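PDB 4X3N: calcium-regulated actin-bundling protein from Dictyostelium discoideum, which binds and cross-links actin filaments into bundles under calcium control and may help shape and remodel filopodia and pseudopodia as cells move. Local coordinates for the interface of chains A and B. Coordinates in Å, arbitrary orientation; residue numbers count along the deposited sequence, not the author numbering. Chains: chain A/B, Calcium-regulated actin-bundling protein.

The interface of chains A and B. Residues chain A 96, 139-140, 144, 147-149; chain B 100-101.
B:Tyr101 drives its ring into chain A, where the edge of A:Phe147 meets one ring face. The planes stand 79° apart, an edge-to-face pair, with A:Phe147 CD2 over the middle of the tyrosine ring and 3.5 Å from B:Tyr101 CE1. A:Phe147 CG lies anti to its own carbonyl carbon (chi1 -61°), which carries the phenyl group to the tyrosine. At the tyrosine's rim, A:Arg140 CG touches B:Tyr101 CE1 at 3.6 Å, while the A:Arg140 carbonyl oxygen and A:Gly149 N lie in the ring plane. The arginine chain then bends at chi3 (-77°) and passes B:Leu100 at about a right angle. B:Leu100 CD2 packs on A:Arg140 CD at 3.6 Å, and CD1 caps one face of the guanidinium, off-centre. Deeper in, A:Phe96 offers its ring edge to the phenol, CZ 3.5 Å from B:Tyr101 OH; A:Leu139 CB backs a face of that phenyl.

At the polar end, the phenol hydroxyl B:Tyr101 OH donates to the carboxylate oxygen A:Asp144 OD2 at 2.6 Å, on its anti side and tilted out of plane. A:Gly149 N hydrogen-bonds A:Asp144 OD2 at 2.8 Å on the syn side, from the opposite face, and A:Asp148 N makes a longer hydrogen bond to A:Asp144 OD1; these backbone bonds probably steady the carboxylate that receives the tyrosine.

Because the protein is a monomer, this asymmetric contact may reflect crystal packing. A:Leu139 and A:Arg140 come from helix 132-143; A:Asp144, a calcium-site residue like A:Asp148, opens the EF-hand loop that follows and includes A:Phe147 and A:Gly149, and B:Tyr101 reaches it from helix 96-111 of the other copy.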
# COMPACT_ATOMS: atom_id res chain seq x y z
N PHE A 96 -9.43 -3.00 -2.63
CA PHE A 96 -10.48 -3.58 -3.46
C PHE A 96 -10.22 -5.07 -3.88
O PHE A 96 -11.19 -5.88 -4.05
CB PHE A 96 -10.71 -2.71 -4.71
CG PHE A 96 -11.48 -1.43 -4.48
CD1 PHE A 96 -11.89 -1.02 -3.24
CD2 PHE A 96 -11.71 -0.60 -5.56
CE1 PHE A 96 -12.54 0.18 -3.09
CE2 PHE A 96 -12.38 0.59 -5.42
CZ PHE A 96 -12.81 0.98 -4.18
N LEU A 139 -18.11 -1.47 -5.62
CA LEU A 139 -17.29 -0.91 -4.51
C LEU A 139 -17.09 0.57 -4.72
O LEU A 139 -17.26 1.38 -3.84
CB LEU A 139 -15.91 -1.62 -4.44
CG LEU A 139 -15.92 -3.12 -4.15
CD1 LEU A 139 -14.52 -3.62 -3.89
CD2 LEU A 139 -16.81 -3.49 -2.98
N ARG A 140 -16.69 0.89 -5.94
CA ARG A 140 -16.37 2.21 -6.42
C ARG A 140 -17.58 3.14 -6.51
O ARG A 140 -17.48 4.30 -6.14
CB ARG A 140 -15.80 2.02 -7.83
CG ARG A 140 -15.15 3.17 -8.46
CD ARG A 140 -14.55 2.68 -9.77
NE ARG A 140 -13.31 1.94 -9.51
CZ ARG A 140 -13.02 0.76 -10.04
NH1 ARG A 140 -13.87 0.16 -10.88
NH2 ARG A 140 -11.84 0.21 -9.74
N ASP A 144 -17.66 2.24 -1.33
CA ASP A 144 -16.57 3.12 -0.85
C ASP A 144 -16.96 4.59 -0.75
O ASP A 144 -16.48 5.46 -1.56
CB ASP A 144 -15.32 2.95 -1.71
CG ASP A 144 -14.13 3.78 -1.23
OD1 ASP A 144 -14.08 4.12 -0.04
OD2 ASP A 144 -13.26 4.05 -2.06
N PHE A 147 -14.32 7.44 -0.49
CA PHE A 147 -13.41 7.50 -1.64
C PHE A 147 -11.94 7.27 -1.34
O PHE A 147 -11.07 7.97 -1.89
CB PHE A 147 -13.63 8.80 -2.41
CG PHE A 147 -15.02 8.93 -2.96
CD1 PHE A 147 -15.98 9.56 -2.25
CD2 PHE A 147 -15.34 8.42 -4.19
CE1 PHE A 147 -17.27 9.68 -2.76
CE2 PHE A 147 -16.62 8.52 -4.70
CZ PHE A 147 -17.59 9.16 -3.97
N ASP A 148 -11.66 6.28 -0.47
CA ASP A 148 -10.29 6.02 -0.10
C ASP A 148 -9.73 4.79 -0.75
O ASP A 148 -8.63 4.43 -0.47
CB ASP A 148 -10.08 6.08 1.44
CG ASP A 148 -10.77 4.94 2.16
OD1 ASP A 148 -11.44 4.17 1.49
OD2 ASP A 148 -10.65 4.81 3.38
N GLY A 149 -10.51 4.16 -1.63
CA GLY A 149 -10.17 2.88 -2.24
C GLY A 149 -10.12 1.71 -1.25
O GLY A 149 -9.52 0.66 -1.55
N LEU B 100 -8.63 6.76 -10.77
CA LEU B 100 -9.91 6.69 -11.40
C LEU B 100 -10.89 7.65 -10.75
O LEU B 100 -11.63 8.32 -11.45
CB LEU B 100 -10.36 5.27 -11.29
CG LEU B 100 -11.45 4.88 -12.21
CD1 LEU B 100 -11.38 3.38 -12.49
CD2 LEU B 100 -12.73 5.22 -11.50
N TYR B 101 -10.89 7.74 -9.42
CA TYR B 101 -11.75 8.69 -8.77
C TYR B 101 -11.39 10.12 -9.18
O TYR B 101 -12.30 10.95 -9.36
CB TYR B 101 -11.67 8.60 -7.25
CG TYR B 101 -12.28 7.41 -6.55
CD1 TYR B 101 -13.53 6.88 -6.96
CD2 TYR B 101 -11.69 6.87 -5.42
CE1 TYR B 101 -14.12 5.83 -6.28
CE2 TYR B 101 -12.27 5.78 -4.75
CZ TYR B 101 -13.49 5.28 -5.18
OH TYR B 101 -14.15 4.24 -4.54